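Local coordinates for uncharacterized protein (Pyrococcus furiosus DSM 3638, PDB 3WZ2) that probably assists proteasome assembly or activation, as an archaeal homologue of proteasome-assembly chaperones in the PAC2 family, at residues 35-40 against 82-87; 14-19 against 106-111. All coordinates share one frame; numbering follows the deposited sequence.

Contact 1 of 2, residues 35-40 against 82-87; sequences IAANFL and IAIADI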
# COMPACT_ATOMS: atom_id res chain seq x y z
N ILE B 35 -17.07 17.95 -21.04
CA ILE B 35 -17.27 18.80 -22.22
C ILE B 35 -18.14 20.01 -21.88
O ILE B 35 -17.84 21.15 -22.25
CB ILE B 35 -17.90 17.95 -23.35
CG1 ILE B 35 -16.90 16.89 -23.81
CG2 ILE B 35 -18.28 18.82 -24.52
CD1 ILE B 35 -17.49 15.71 -24.54
N ALA B 36 -19.25 19.78 -21.20
CA ALA B 36 -20.16 20.87 -20.89
C ALA B 36 -19.46 21.97 -20.08
O ALA B 36 -19.62 23.16 -20.34
CB ALA B 36 -21.35 20.33 -20.13
N ALA B 37 -18.70 21.57 -19.08
CA ALA B 37 -18.12 22.55 -18.15
C ALA B 37 -17.01 23.33 -18.79
O ALA B 37 -16.89 24.53 -18.55
CB ALA B 37 -17.63 21.86 -16.89
N ASN B 38 -16.19 22.64 -19.58
CA ASN B 38 -15.15 23.32 -20.37
C ASN B 38 -15.72 24.28 -21.39
O ASN B 38 -15.28 25.43 -21.47
CB ASN B 38 -14.25 22.32 -21.06
CG ASN B 38 -13.17 21.78 -20.14
OD1 ASN B 38 -12.14 22.43 -19.93
ND2 ASN B 38 -13.41 20.61 -19.53
N PHE B 39 -16.78 23.86 -22.07
CA PHE B 39 -17.46 24.76 -22.97
C PHE B 39 -17.98 25.98 -22.24
O PHE B 39 -17.76 27.10 -22.66
CB PHE B 39 -18.61 24.05 -23.65
CG PHE B 39 -19.29 24.89 -24.68
CD1 PHE B 39 -18.58 25.32 -25.80
CD2 PHE B 39 -20.61 25.24 -24.55
CE1 PHE B 39 -19.18 26.09 -26.75
CE2 PHE B 39 -21.22 26.03 -25.51
CZ PHE B 39 -20.50 26.45 -26.61
N LEU B 40 -18.68 25.79 -21.12
CA LEU B 40 -19.21 26.95 -20.43
C LEU B 40 -18.16 27.90 -19.94
O LEU B 40 -18.40 29.10 -19.91
CB LEU B 40 -20.06 26.57 -19.25
CG LEU B 40 -21.44 26.06 -19.61
CD1 LEU B 40 -21.99 25.19 -18.49
CD2 LEU B 40 -22.36 27.23 -19.87
N ILE B 82 -16.95 27.31 -11.87
CA ILE B 82 -16.95 26.02 -12.58
C ILE B 82 -15.72 25.23 -12.22
O ILE B 82 -14.61 25.76 -12.29
CB ILE B 82 -17.00 26.24 -14.09
CG1 ILE B 82 -18.31 26.94 -14.41
CG2 ILE B 82 -16.91 24.93 -14.84
CD1 ILE B 82 -18.53 27.17 -15.87
N ALA B 83 -15.90 23.97 -11.85
CA ALA B 83 -14.82 23.09 -11.45
C ALA B 83 -14.55 22.07 -12.53
O ALA B 83 -15.47 21.34 -12.93
CB ALA B 83 -15.19 22.38 -10.16
N ILE B 84 -13.28 21.96 -12.93
CA ILE B 84 -12.85 21.12 -14.05
C ILE B 84 -11.72 20.23 -13.57
O ILE B 84 -10.91 20.66 -12.75
CB ILE B 84 -12.36 22.03 -15.21
CG1 ILE B 84 -13.64 22.73 -15.84
CG2 ILE B 84 -11.48 21.27 -16.20
CD1 ILE B 84 -13.38 23.74 -16.93
N ALA B 85 -11.63 19.03 -14.09
CA ALA B 85 -10.48 18.18 -13.90
C ALA B 85 -10.06 17.52 -15.20
O ALA B 85 -10.88 16.93 -15.88
CB ALA B 85 -10.80 17.10 -12.86
N ASP B 86 -8.76 17.53 -15.49
CA ASP B 86 -8.24 16.87 -16.66
C ASP B 86 -7.67 15.47 -16.41
O ASP B 86 -7.23 14.83 -17.34
CB ASP B 86 -7.22 17.77 -17.34
CG ASP B 86 -7.90 18.95 -18.09
OD1 ASP B 86 -8.97 18.73 -18.68
OD2 ASP B 86 -7.39 20.09 -18.05
N ILE B 87 -7.77 14.97 -15.18
CA ILE B 87 -7.32 13.62 -14.86
C ILE B 87 -8.45 12.92 -14.09
O ILE B 87 -9.28 13.58 -13.47
CB ILE B 87 -6.00 13.65 -14.05
CG1 ILE B 87 -6.15 14.59 -12.87
CG2 ILE B 87 -4.89 14.22 -14.92
CD1 ILE B 87 -4.99 14.51 -11.90
O HOH W 1 -9.80 20.63 -20.07

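Contact 2 of 2, residues 14-19 against 106-111; sequences LPEVEN and KKVNAE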
# COMPACT_ATOMS: atom_id res chain seq x y z
N LEU B 14 -8.73 28.79 -3.39
CA LEU B 14 -9.95 29.31 -3.97
C LEU B 14 -10.46 30.48 -3.13
O LEU B 14 -10.87 30.26 -1.98
CB LEU B 14 -10.98 28.19 -4.01
CG LEU B 14 -12.27 28.52 -4.73
CD1 LEU B 14 -12.00 28.91 -6.17
CD2 LEU B 14 -13.21 27.33 -4.68
N PRO B 15 -10.48 31.70 -3.69
CA PRO B 15 -11.07 32.80 -2.91
C PRO B 15 -12.56 32.60 -2.68
O PRO B 15 -13.23 31.92 -3.46
CB PRO B 15 -10.81 34.04 -3.76
CG PRO B 15 -10.54 33.54 -5.12
CD PRO B 15 -9.98 32.15 -4.99
N GLU B 16 -13.04 33.18 -1.60
CA GLU B 16 -14.45 33.17 -1.24
C GLU B 16 -15.27 33.94 -2.25
O GLU B 16 -14.90 35.03 -2.67
CB GLU B 16 -14.65 33.75 0.15
CG GLU B 16 -13.95 32.91 1.20
CD GLU B 16 -14.41 33.19 2.64
OE1 GLU B 16 -15.46 33.88 2.86
OE2 GLU B 16 -13.70 32.72 3.55
N VAL B 17 -16.31 33.30 -2.75
CA VAL B 17 -17.27 33.95 -3.59
C VAL B 17 -18.58 33.80 -2.85
O VAL B 17 -19.12 32.69 -2.78
CB VAL B 17 -17.33 33.30 -4.99
CG1 VAL B 17 -18.46 33.89 -5.84
CG2 VAL B 17 -15.99 33.49 -5.72
N GLU B 18 -19.09 34.89 -2.26
CA GLU B 18 -20.30 34.78 -1.43
C GLU B 18 -21.47 34.37 -2.32
O GLU B 18 -21.58 34.87 -3.45
CB GLU B 18 -20.58 36.11 -0.69
CG GLU B 18 -21.56 35.99 0.49
CD GLU B 18 -21.01 35.22 1.69
OE1 GLU B 18 -19.79 34.92 1.75
OE2 GLU B 18 -21.79 34.87 2.59
N ASN B 19 -22.31 33.45 -1.84
CA ASN B 19 -23.52 33.02 -2.57
C ASN B 19 -23.24 32.39 -3.96
O ASN B 19 -24.00 32.53 -4.93
CB ASN B 19 -24.55 34.16 -2.66
CG ASN B 19 -24.92 34.73 -1.24
OD1 ASN B 19 -25.05 34.02 -0.24
ND2 ASN B 19 -25.02 36.03 -1.19
N LYS B 106 -20.28 25.48 2.07
CA LYS B 106 -20.84 25.85 3.38
C LYS B 106 -20.37 27.22 3.86
O LYS B 106 -21.16 28.05 4.21
CB LYS B 106 -20.44 24.83 4.44
CG LYS B 106 -21.59 23.98 4.87
CD LYS B 106 -21.56 23.55 6.31
CE LYS B 106 -22.99 23.45 6.87
NZ LYS B 106 -23.04 23.27 8.34
N LYS B 107 -19.07 27.39 3.91
CA LYS B 107 -18.44 28.58 4.39
C LYS B 107 -18.96 29.84 3.67
O LYS B 107 -19.14 30.85 4.31
CB LYS B 107 -16.93 28.49 4.20
CG LYS B 107 -16.12 29.43 5.06
CD LYS B 107 -14.82 29.86 4.37
CE LYS B 107 -13.94 28.69 3.93
NZ LYS B 107 -12.78 29.17 3.11
N VAL B 108 -19.13 29.78 2.35
CA VAL B 108 -19.49 30.96 1.60
C VAL B 108 -21.00 31.06 1.41
O VAL B 108 -21.47 31.92 0.70
CB VAL B 108 -18.77 31.03 0.23
CG1 VAL B 108 -17.27 30.93 0.42
CG2 VAL B 108 -19.26 29.96 -0.76
N ASN B 109 -21.76 30.12 1.98
CA ASN B 109 -23.21 30.07 1.81
C ASN B 109 -23.63 30.02 0.36
O ASN B 109 -24.46 30.80 -0.09
CB ASN B 109 -23.89 31.22 2.54
CG ASN B 109 -23.42 31.32 3.98
OD1 ASN B 109 -23.66 30.43 4.80
ND2 ASN B 109 -22.73 32.39 4.30
N ALA B 110 -23.09 29.03 -0.34
CA ALA B 110 -23.39 28.82 -1.74
C ALA B 110 -24.88 28.76 -1.95
O ALA B 110 -25.60 28.18 -1.17
CB ALA B 110 -22.74 27.53 -2.24
N GLU B 111 -25.34 29.38 -3.02
CA GLU B 111 -26.75 29.36 -3.38
C GLU B 111 -27.17 28.04 -4.06
O GLU B 111 -28.25 27.53 -3.81
CB GLU B 111 -26.99 30.54 -4.32
CG GLU B 111 -28.43 30.82 -4.68
CD GLU B 111 -28.53 31.86 -5.80
OE1 GLU B 111 -27.78 32.88 -5.73
OE2 GLU B 111 -29.35 31.65 -6.74

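Contact 1 of 2, residues 35-40 against 82-87
The amide of N38 presents one face to I84: the CD1 methyl sits over that face, 3.5 Å from N38 OD1 and 3.8 Å from N38 CG, while I84 CG2 lies further out, beyond the oxygen and nitrogen ends of the group. On the opposite side of the amide plane, and well tilted from it, water 1 donates to N38 OD1 at 3.0 Å. The ND2 end is held by the carbonyl of H34, one turn back in the same helix, which fixes the rotation of the amide. Chi1 (-82°) puts CG of N38 beside the backbone N, and the amide then comes nearer the strand than CB, which points away. The second flat group, the carboxylate of D86, has a salt bridge from R73 at OD2; water 1 also lies at D86 OD1, at a modelled length too short to be taken literally. Deeper in, the side chains that meet are all aliphatic. A37 CB packs against I82 CG2 at 3.8 Å, A37 O also lies against I82 CG2, at 3.7 Å, and I82 CD1 touches L40 CB, also at 3.8 Å. Here helix 32-43 lies on one face of the mixed sheet; the axes of helix 35-40 and strand 82-85 come within 8.5 Å, at 123° between their N-to-C directions. Helix 188-202 packs against L40 through V195 and L198. The chemistry is therefore graded: small and branched aliphatic groups fill the buried end, whereas at the partly exposed end a water lies between N38 and D86, in the turn after the strand, its D86 half doubtful.

Contact 2 of 2, residues 14-19 against 106-111
E18 and N109 lie side by side at the Schellman motif that ends helix 91-107, where N109 takes positive phi and its backbone N bonds back to K106 O. Residues 16-19 run beside 107-111, their directions 35° apart. E18 leaves the backbone with CG anti to N and then bends at chi2, which swings CD round to 3.5 Å from V108 O even though CB points away from the turn. From there OE2 accepts a hydrogen bond from N109 ND2 (3.2 Å), arriving on the syn side but tilted out of the carboxylate plane; that oxygen lies in the plane of the N109 amide, and the two planes stand 68° apart. V108 is the buried centre. Its chi1 puts CG1 anti to the carbonyl carbon, where it meets E16 CB and CG, each at 3.9 Å, and leaves CG2 between the backbone N and C, pressed against V17 O at 3.4 Å. E16 continues as an extended chain past CG1 of V108 and crosses K107 at about a right angle. K107 bends at both chi2 and chi3, and what lies nearest E16 OE2 is the methylene CD (3.2 Å); the salt bridge to NZ is long, at 3.7 Å, and both side chains are exposed, so their electrostatic attraction is probably modest. Nearby, the hydroxyl of Y104, one turn earlier in the helix, bonds to P15 O, and E111 pairs through its backbone with A20, where the chain heads into the sheet. The carbonyl of V108 is also used: N19 N donates to V108 O at 3.1 Å, with an N-H...O angle of 168°.

Overall arrangement
From the N terminus, strand 11-13 at one edge of the mixed sheet leads into residues 14-19, the first half of contact 2. The chain then enters the sheet as strand 21-24 and forms helix 32-43, which supplies residues 35-40 of contact 1. Several strands follow before strand 80-85 returns beside 21-24 and closes contact 1. Helix 91-107 comes next, and its end closes contact 2 just before strand 112-120, the other neighbour of 21-24. Contact 1 is thus nested inside the loop closed by contact 2. Their centres lie 20 Å apart and their nearest atoms about 7 Å: contact 1 joins helix to sheet near the chain's centre, contact 2 ties the loop after strand 11-13 to the end of helix 91-107.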